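Local coordinates for protein glycerate dehydrogenase (Bacillus sp. 5mfcol3.1, PDB 6P2I) that probably reduces acyclic imino acids asymmetrically with NADPH, intercepting imines that a partner oxidase releases, and binds D-arginine beside the cofactor, at residues M1-P13 with I20-P33. Sequence-based numbering, arbitrary orientation.
Sequences MKITYIDKPTYLP and INEYGDFEVFYDFP
Lys2 NZ is gripped by two oxygens, Glu27 OE1 at 2.8 Å in a salt bridge that uses the anti lone pair of the carboxylate, and Thr4 OG1 of its own strand. Its chain bends at chi2 (114°) and chi4 (55°), which swings the ammonium group over Glu27 CB. Both charges lie on one face of the two parallel strands 2-5 and 25-28 of a beta-alpha-beta unit, joined by helix 14-23; strand 25-28 is an outermost strand of the sheet in this chain. The strands run 16° apart, and the bonds alternate between them: Asp25 N gives to Met1 O, Ile3 N to Asp25 O (2.8 Å), Glu27 N to Ile3 O, Tyr5 N to Glu27 O and Phe29 N to Tyr5 O.

Ile3, Tyr5, Phe26 and Val28 point to the opposite face, where the contacts between the two segments are largely apolar. The Phe26 ring is wedged between Ile20 CG2 on one face and Val28 CG2 on the opposite one, while Ile3 CG2 lies 3.9 Å from Phe26 CD1. Farther along, Pro9 CG sits over the centre of the Tyr5 ring and 3.6 Å from Val28 CG1; Tyr5 OH is hydrogen-bonded to Glu51, a residue of the D-arginine pocket, which places this packing next to the bound ligand. Leu12 CD2 meets Val28 CG2 at 3.6 Å. A water donates to Leu12 O (2.8 Å) and hydrogen-bonds Tyr30 OH, lying at the edge of the Tyr30 ring.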
ATOM      1  N   MET A   1      21.820  32.312 -26.775  1.00 46.71           N
ATOM      2  CA  MET A   1      20.945  31.277 -26.219  1.00 34.23           C
ATOM      3  C   MET A   1      20.689  31.504 -24.737  1.00 32.94           C
ATOM      4  O   MET A   1      21.575  31.328 -23.899  1.00 34.93           O
ATOM      5  CB  MET A   1      21.535  29.877 -26.432  1.00 44.03           C
ATOM      6  CG  MET A   1      20.661  28.714 -25.973  1.00 41.63           C
ATOM      7  SD  MET A   1      19.033  28.638 -26.765  1.00 45.33           S
ATOM      8  CE  MET A   1      19.470  28.687 -28.494  1.00 39.14           C
ATOM      9  N   LYS A   2      19.454  31.881 -24.428  1.00 26.59           N
ATOM     10  CA  LYS A   2      18.989  32.080 -23.068  1.00 23.84           C
ATOM     11  C   LYS A   2      17.977  30.998 -22.717  1.00 24.32           C
ATOM     12  O   LYS A   2      17.090  30.688 -23.516  1.00 28.28           O
ATOM     13  CB  LYS A   2      18.345  33.459 -22.912  1.00 28.19           C
ATOM     14  CG  LYS A   2      17.749  33.721 -21.536  1.00 34.38           C
ATOM     15  CD  LYS A   2      18.500  34.828 -20.811  1.00 47.78           C
ATOM     16  CE  LYS A   2      17.594  35.602 -19.860  1.00 50.92           C
ATOM     17  NZ  LYS A   2      16.917  34.719 -18.881  1.00 55.43           N
ATOM     18  N   ILE A   3      18.122  30.430 -21.523  1.00 23.63           N
ATOM     19  CA  ILE A   3      17.234  29.399 -21.001  1.00 21.86           C
ATOM     20  C   ILE A   3      16.709  29.898 -19.664  1.00 24.29           C
ATOM     21  O   ILE A   3      17.492  30.348 -18.819  1.00 25.27           O
ATOM     22  CB  ILE A   3      17.974  28.059 -20.838  1.00 25.59           C
ATOM     23  CG1 ILE A   3      18.634  27.675 -22.164  1.00 28.29           C
ATOM     24  CG2 ILE A   3      17.024  26.955 -20.315  1.00 22.61           C
ATOM     25  CD1 ILE A   3      19.825  26.760 -22.016  1.00 33.87           C
ATOM     26  N   THR A   4      15.392  29.858 -19.482  1.00 22.56           N
ATOM     27  CA  THR A   4      14.776  30.436 -18.291  1.00 22.36           C
ATOM     28  C   THR A   4      13.778  29.466 -17.685  1.00 22.53           C
ATOM     29  O   THR A   4      12.801  29.087 -18.337  1.00 20.45           O
ATOM     30  CB  THR A   4      14.070  31.751 -18.612  1.00 23.36           C
ATOM     31  OG1 THR A   4      15.006  32.661 -19.196  1.00 24.62           O
ATOM     32  CG2 THR A   4      13.519  32.363 -17.331  1.00 22.78           C
ATOM     33  N   TYR A   5      14.019  29.083 -16.435  1.00 19.99           N
ATOM     34  CA  TYR A   5      13.027  28.375 -15.628  1.00 22.82           C
ATOM     35  C   TYR A   5      12.151  29.472 -15.027  1.00 24.53           C
ATOM     36  O   TYR A   5      12.578  30.204 -14.126  1.00 23.31           O
ATOM     37  CB  TYR A   5      13.727  27.518 -14.579  1.00 21.78           C
ATOM     38  CG  TYR A   5      12.956  26.320 -14.028  1.00 18.08           C
ATOM     39  CD1 TYR A   5      11.691  26.472 -13.475  1.00 19.08           C
ATOM     40  CD2 TYR A   5      13.514  25.051 -14.036  1.00 22.18           C
ATOM     41  CE1 TYR A   5      10.986  25.379 -12.942  1.00 22.57           C
ATOM     42  CE2 TYR A   5      12.818  23.950 -13.512  1.00 25.04           C
ATOM     43  CZ  TYR A   5      11.557  24.127 -12.970  1.00 21.68           C
ATOM     44  OH  TYR A   5      10.874  23.047 -12.440  1.00 22.33           O
ATOM     45  N   ILE A   6      10.936  29.635 -15.562  1.00 19.43           N
ATOM     46  CA  ILE A   6      10.187  30.867 -15.311  1.00 22.66           C
ATOM     47  C   ILE A   6       9.447  30.898 -13.985  1.00 21.31           C
ATOM     48  O   ILE A   6       8.930  31.957 -13.614  1.00 23.84           O
ATOM     49  CB  ILE A   6       9.172  31.157 -16.434  1.00 24.30           C
ATOM     50  CG1 ILE A   6       8.013  30.156 -16.401  1.00 26.92           C
ATOM     51  CG2 ILE A   6       9.877  31.215 -17.791  1.00 22.43           C
ATOM     52  CD1 ILE A   6       6.836  30.574 -17.301  1.00 26.80           C
ATOM     53  N   ASP A   7       9.366  29.783 -13.255  1.00 22.05           N
ATOM     54  CA  ASP A   7       8.665  29.787 -11.977  1.00 21.81           C
ATOM     55  C   ASP A   7       9.344  28.794 -11.038  1.00 23.05           C
ATOM     56  O   ASP A   7      10.265  28.077 -11.426  1.00 22.56           O
ATOM     57  CB  ASP A   7       7.152  29.508 -12.140  1.00 20.18           C
ATOM     58  CG  ASP A   7       6.844  28.280 -13.010  1.00 20.96           C
ATOM     59  OD1 ASP A   7       7.739  27.449 -13.237  1.00 21.93           O
ATOM     60  OD2 ASP A   7       5.686  28.168 -13.484  1.00 23.05           O
ATOM     61  N   LYS A   8       8.904  28.789  -9.776  1.00 25.17           N
ATOM     62  CA  LYS A   8       9.660  28.191  -8.673  1.00 22.44           C
ATOM     63  C   LYS A   8       9.848  26.687  -8.830  1.00 22.86           C
ATOM     64  O   LYS A   8       8.873  25.927  -8.759  1.00 23.01           O
ATOM     65  CB  LYS A   8       8.958  28.484  -7.343  1.00 25.76           C
ATOM     66  CG  LYS A   8       9.711  28.030  -6.110  1.00 31.76           C
ATOM     67  CD  LYS A   8       9.096  28.630  -4.852  1.00 42.56           C
ATOM     68  CE  LYS A   8       7.804  27.922  -4.466  1.00 61.53           C
ATOM     69  NZ  LYS A   8       8.012  26.832  -3.464  1.00 67.52           N
ATOM     70  N   PRO A   9      11.073  26.211  -9.030  1.00 20.99           N
ATOM     71  CA  PRO A   9      11.264  24.766  -9.199  1.00 17.65           C
ATOM     72  C   PRO A   9      11.065  24.037  -7.883  1.00 21.52           C
ATOM     73  O   PRO A   9      11.521  24.484  -6.826  1.00 21.48           O
ATOM     74  CB  PRO A   9      12.713  24.633  -9.686  1.00 22.06           C
ATOM     75  CG  PRO A   9      13.151  26.043 -10.055  1.00 28.84           C
ATOM     76  CD  PRO A   9      12.323  26.971  -9.217  1.00 26.66           C
ATOM     77  N   THR A  10      10.378  22.899  -7.958  1.00 20.82           N
ATOM     78  CA  THR A  10      10.369  22.001  -6.810  1.00 23.72           C
ATOM     79  C   THR A  10      11.767  21.481  -6.537  1.00 21.80           C
ATOM     80  O   THR A  10      12.213  21.433  -5.380  1.00 20.85           O
ATOM     81  CB  THR A  10       9.421  20.841  -7.058  1.00 21.29           C
ATOM     82  OG1 THR A  10       8.076  21.324  -7.033  1.00 20.50           O
ATOM     83  CG2 THR A  10       9.623  19.769  -5.972  1.00 18.70           C
ATOM     84  N   TYR A  11      12.488  21.128  -7.599  1.00 20.12           N
ATOM     85  CA  TYR A  11      13.793  20.489  -7.482  1.00 21.77           C
ATOM     86  C   TYR A  11      14.673  20.982  -8.618  1.00 23.58           C
ATOM     87  O   TYR A  11      14.296  20.874  -9.788  1.00 22.84           O
ATOM     88  CB  TYR A  11      13.636  18.961  -7.516  1.00 19.16           C
ATOM     89  CG  TYR A  11      14.916  18.190  -7.307  1.00 19.69           C
ATOM     90  CD1 TYR A  11      15.644  18.320  -6.130  1.00 21.04           C
ATOM     91  CD2 TYR A  11      15.391  17.320  -8.283  1.00 21.08           C
ATOM     92  CE1 TYR A  11      16.823  17.614  -5.931  1.00 21.59           C
ATOM     93  CE2 TYR A  11      16.564  16.605  -8.094  1.00 22.09           C
ATOM     94  CZ  TYR A  11      17.271  16.753  -6.921  1.00 24.27           C
ATOM     95  OH  TYR A  11      18.432  16.043  -6.722  1.00 23.89           O
ATOM     96  N   LEU A  12      15.824  21.553  -8.271  1.00 23.66           N
ATOM     97  CA  LEU A  12      16.776  22.058  -9.256  1.00 21.07           C
ATOM     98  C   LEU A  12      18.124  22.158  -8.562  1.00 21.44           C
ATOM     99  O   LEU A  12      18.566  23.245  -8.166  1.00 23.71           O
ATOM    100  CB  LEU A  12      16.336  23.404  -9.843  1.00 21.27           C
ATOM    101  CG  LEU A  12      17.101  23.801 -11.120  1.00 20.83           C
ATOM    102  CD1 LEU A  12      16.662  22.954 -12.331  1.00 22.15           C
ATOM    103  CD2 LEU A  12      16.944  25.296 -11.417  1.00 24.20           C
ATOM    104  N   PRO A  13      18.804  21.030  -8.403  1.00 20.89           N
ATOM    105  CA  PRO A  13      20.041  21.010  -7.623  1.00 21.68           C
ATOM    106  C   PRO A  13      21.167  21.700  -8.368  1.00 24.35           C
ATOM    107  O   PRO A  13      21.081  21.977  -9.567  1.00 25.40           O
ATOM    108  CB  PRO A  13      20.316  19.513  -7.447  1.00 24.34           C
ATOM    109  CG  PRO A  13      19.653  18.876  -8.630  1.00 23.87           C
ATOM    110  CD  PRO A  13      18.432  19.705  -8.929  1.00 22.47           C
ATOM    111  N   ILE A  20      23.135  23.266 -17.019  1.00 23.32           N
ATOM    112  CA  ILE A  20      22.380  24.024 -18.007  1.00 22.92           C
ATOM    113  C   ILE A  20      23.128  25.299 -18.388  1.00 23.06           C
ATOM    114  O   ILE A  20      23.063  25.751 -19.540  1.00 23.60           O
ATOM    115  CB  ILE A  20      20.961  24.299 -17.482  1.00 22.42           C
ATOM    116  CG1 ILE A  20      20.220  22.969 -17.314  1.00 23.63           C
ATOM    117  CG2 ILE A  20      20.192  25.201 -18.447  1.00 20.96           C
ATOM    118  CD1 ILE A  20      18.810  23.121 -16.760  1.00 25.57           C
ATOM    119  N   ASN A  21      23.883  25.880 -17.453  1.00 26.07           N
ATOM    120  CA  ASN A  21      24.711  27.027 -17.808  1.00 22.35           C
ATOM    121  C   ASN A  21      25.817  26.654 -18.795  1.00 23.56           C
ATOM    122  O   ASN A  21      26.437  27.548 -19.375  1.00 24.73           O
ATOM    123  CB  ASN A  21      25.302  27.647 -16.535  1.00 24.25           C
ATOM    124  CG  ASN A  21      24.366  28.665 -15.895  1.00 26.08           C
ATOM    125  OD1 ASN A  21      23.936  29.613 -16.544  1.00 30.67           O
ATOM    126  ND2 ASN A  21      24.034  28.459 -14.624  1.00 28.48           N
ATOM    127  N   GLU A  22      26.072  25.352 -19.014  1.00 24.09           N
ATOM    128  CA  GLU A  22      26.997  24.981 -20.084  1.00 24.41           C
ATOM    129  C   GLU A  22      26.379  25.199 -21.462  1.00 26.24           C
ATOM    130  O   GLU A  22      27.109  25.386 -22.443  1.00 27.94           O
ATOM    131  CB  GLU A  22      27.423  23.518 -19.957  1.00 25.89           C
ATOM    132  CG  GLU A  22      28.221  23.201 -18.718  1.00 28.39           C
ATOM    133  CD  GLU A  22      28.421  21.696 -18.521  1.00 39.26           C
ATOM    134  OE1 GLU A  22      28.711  21.287 -17.379  1.00 44.68           O
ATOM    135  OE2 GLU A  22      28.299  20.926 -19.507  1.00 38.67           O
ATOM    136  N   TYR A  23      25.049  25.141 -21.557  1.00 27.69           N
ATOM    137  CA  TYR A  23      24.339  25.248 -22.826  1.00 30.89           C
ATOM    138  C   TYR A  23      23.977  26.676 -23.200  1.00 30.91           C
ATOM    139  O   TYR A  23      23.744  26.950 -24.379  1.00 29.36           O
ATOM    140  CB  TYR A  23      23.053  24.419 -22.783  1.00 26.03           C
ATOM    141  CG  TYR A  23      23.285  22.931 -22.669  1.00 29.88           C
ATOM    142  CD1 TYR A  23      23.909  22.229 -23.691  1.00 39.07           C
ATOM    143  CD2 TYR A  23      22.882  22.227 -21.539  1.00 40.05           C
ATOM    144  CE1 TYR A  23      24.126  20.859 -23.594  1.00 46.51           C
ATOM    145  CE2 TYR A  23      23.098  20.858 -21.433  1.00 38.45           C
ATOM    146  CZ  TYR A  23      23.717  20.183 -22.463  1.00 46.12           C
ATOM    147  OH  TYR A  23      23.927  18.823 -22.359  1.00 52.89           O
ATOM    148  N   GLY A  24      23.918  27.580 -22.232  1.00 30.16           N
ATOM    149  CA  GLY A  24      23.568  28.957 -22.509  1.00 34.07           C
ATOM    150  C   GLY A  24      23.374  29.706 -21.207  1.00 29.31           C
ATOM    151  O   GLY A  24      23.678  29.194 -20.131  1.00 27.64           O
ATOM    152  N   ASP A  25      22.874  30.933 -21.330  1.00 27.38           N
ATOM    153  CA  ASP A  25      22.588  31.759 -20.160  1.00 24.45           C
ATOM    154  C   ASP A  25      21.329  31.254 -19.467  1.00 25.10           C
ATOM    155  O   ASP A  25      20.216  31.449 -19.964  1.00 30.17           O
ATOM    156  CB  ASP A  25      22.440  33.218 -20.583  1.00 24.36           C
ATOM    157  CG  ASP A  25      22.164  34.154 -19.415  1.00 34.21           C
ATOM    158  OD1 ASP A  25      22.388  33.778 -18.253  1.00 40.53           O
ATOM    159  OD2 ASP A  25      21.739  35.296 -19.673  1.00 39.97           O
ATOM    160  N   PHE A  26      21.499  30.641 -18.302  1.00 26.92           N
ATOM    161  CA  PHE A  26      20.407  30.037 -17.554  1.00 26.74           C
ATOM    162  C   PHE A  26      19.974  30.974 -16.435  1.00 26.05           C
ATOM    163  O   PHE A  26      20.811  31.450 -15.657  1.00 29.69           O
ATOM    164  CB  PHE A  26      20.853  28.685 -16.988  1.00 23.31           C
ATOM    165  CG  PHE A  26      19.748  27.874 -16.354  1.00 25.96           C
ATOM    166  CD1 PHE A  26      18.458  27.897 -16.861  1.00 25.50           C
ATOM    167  CD2 PHE A  26      20.019  27.064 -15.258  1.00 30.32           C
ATOM    168  CE1 PHE A  26      17.448  27.143 -16.272  1.00 22.92           C
ATOM    169  CE2 PHE A  26      19.026  26.296 -14.668  1.00 25.84           C
ATOM    170  CZ  PHE A  26      17.737  26.326 -15.173  1.00 25.28           C
ATOM    171  N   GLU A  27      18.676  31.266 -16.375  1.00 23.52           N
ATOM    172  CA  GLU A  27      18.114  32.094 -15.314  1.00 23.12           C
ATOM    173  C   GLU A  27      16.948  31.348 -14.693  1.00 25.44           C
ATOM    174  O   GLU A  27      16.137  30.761 -15.406  1.00 24.93           O
ATOM    175  CB  GLU A  27      17.637  33.454 -15.829  1.00 27.78           C
ATOM    176  CG  GLU A  27      17.064  34.357 -14.730  1.00 28.79           C
ATOM    177  CD  GLU A  27      16.797  35.778 -15.211  1.00 39.25           C
ATOM    178  OE1 GLU A  27      16.578  35.983 -16.428  1.00 37.83           O
ATOM    179  OE2 GLU A  27      16.821  36.694 -14.363  1.00 36.69           O
ATOM    180  N   VAL A  28      16.869  31.373 -13.367  1.00 26.23           N
ATOM    181  CA  VAL A  28      15.833  30.666 -12.625  1.00 23.66           C
ATOM    182  C   VAL A  28      15.122  31.666 -11.732  1.00 24.82           C
ATOM    183  O   VAL A  28      15.775  32.451 -11.037  1.00 30.10           O
ATOM    184  CB  VAL A  28      16.426  29.531 -11.779  1.00 23.46           C
ATOM    185  CG1 VAL A  28      15.314  28.748 -11.088  1.00 22.55           C
ATOM    186  CG2 VAL A  28      17.273  28.625 -12.640  1.00 35.99           C
ATOM    187  N   PHE A  29      13.793  31.622 -11.732  1.00 24.30           N
ATOM    188  CA  PHE A  29      12.969  32.469 -10.878  1.00 26.96           C
ATOM    189  C   PHE A  29      12.343  31.623  -9.785  1.00 29.00           C
ATOM    190  O   PHE A  29      11.655  30.639 -10.076  1.00 30.88           O
ATOM    191  CB  PHE A  29      11.872  33.165 -11.678  1.00 24.18           C
ATOM    192  CG  PHE A  29      12.392  34.229 -12.598  1.00 25.57           C
ATOM    193  CD1 PHE A  29      12.514  35.539 -12.160  1.00 28.46           C
ATOM    194  CD2 PHE A  29      12.760  33.921 -13.895  1.00 26.33           C
ATOM    195  CE1 PHE A  29      12.995  36.533 -13.004  1.00 28.72           C
ATOM    196  CE2 PHE A  29      13.239  34.905 -14.746  1.00 27.43           C
ATOM    197  CZ  PHE A  29      13.356  36.217 -14.298  1.00 32.21           C
ATOM    198  N   TYR A  30      12.556  32.019  -8.537  1.00 24.10           N
ATOM    199  CA  TYR A  30      12.031  31.238  -7.416  1.00 28.29           C
ATOM    200  C   TYR A  30      10.752  31.860  -6.870  1.00 34.59           C
ATOM    201  O   TYR A  30      10.625  32.148  -5.685  1.00 37.47           O
ATOM    202  CB  TYR A  30      13.095  31.103  -6.336  1.00 27.44           C
ATOM    203  CG  TYR A  30      14.309  30.328  -6.804  1.00 26.24           C
ATOM    204  CD1 TYR A  30      15.371  30.968  -7.444  1.00 24.77           C
ATOM    205  CD2 TYR A  30      14.379  28.957  -6.624  1.00 29.79           C
ATOM    206  CE1 TYR A  30      16.479  30.248  -7.873  1.00 27.65           C
ATOM    207  CE2 TYR A  30      15.469  28.237  -7.054  1.00 28.08           C
ATOM    208  CZ  TYR A  30      16.515  28.880  -7.667  1.00 28.00           C
ATOM    209  OH  TYR A  30      17.602  28.140  -8.086  1.00 31.40           O
ATOM    210  N   ASP A  31       9.785  32.081  -7.754  1.00 28.07           N
ATOM    211  CA  ASP A  31       8.520  32.687  -7.377  1.00 22.71           C
ATOM    212  C   ASP A  31       7.443  32.160  -8.310  1.00 27.89           C
ATOM    213  O   ASP A  31       7.707  31.351  -9.203  1.00 26.57           O
ATOM    214  CB  ASP A  31       8.602  34.218  -7.410  1.00 24.30           C
ATOM    215  CG  ASP A  31       8.938  34.772  -8.798  1.00 26.33           C
ATOM    216  OD1 ASP A  31       8.811  34.039  -9.802  1.00 30.09           O
ATOM    217  OD2 ASP A  31       9.328  35.955  -8.883  1.00 33.46           O
ATOM    218  N   PHE A  32       6.220  32.618  -8.087  1.00 26.17           N
ATOM    219  CA  PHE A  32       5.131  32.385  -9.024  1.00 27.48           C
ATOM    220  C   PHE A  32       4.874  33.699  -9.737  1.00 21.14           C
ATOM    221  O   PHE A  32       4.455  34.672  -9.090  1.00 27.61           O
ATOM    222  CB  PHE A  32       3.869  31.908  -8.306  1.00 22.94           C
ATOM    223  CG  PHE A  32       4.063  30.636  -7.533  1.00 23.93           C
ATOM    224  CD1 PHE A  32       4.275  29.435  -8.189  1.00 26.35           C
ATOM    225  CD2 PHE A  32       4.034  30.647  -6.148  1.00 26.02           C
ATOM    226  CE1 PHE A  32       4.463  28.266  -7.477  1.00 26.44           C
ATOM    227  CE2 PHE A  32       4.227  29.479  -5.428  1.00 27.46           C
ATOM    228  CZ  PHE A  32       4.435  28.290  -6.094  1.00 28.56           C
ATOM    229  N   PRO A  33       5.162  33.804 -11.034  1.00 23.40           N
ATOM    230  CA  PRO A  33       5.000  35.096 -11.711  1.00 24.48           C
ATOM    231  C   PRO A  33       3.533  35.461 -11.862  1.00 29.01           C
ATOM    232  O   PRO A  33       2.678  34.598 -12.069  1.00 30.14           O
ATOM    233  CB  PRO A  33       5.658  34.869 -13.079  1.00 25.42           C
ATOM    234  CG  PRO A  33       5.551  33.382 -13.295  1.00 25.11           C
ATOM    235  CD  PRO A  33       5.703  32.768 -11.930  1.00 26.28           C
TER
HETATM  236  O   HOH W   1      17.460  25.501  -7.010  1.00 31.78           O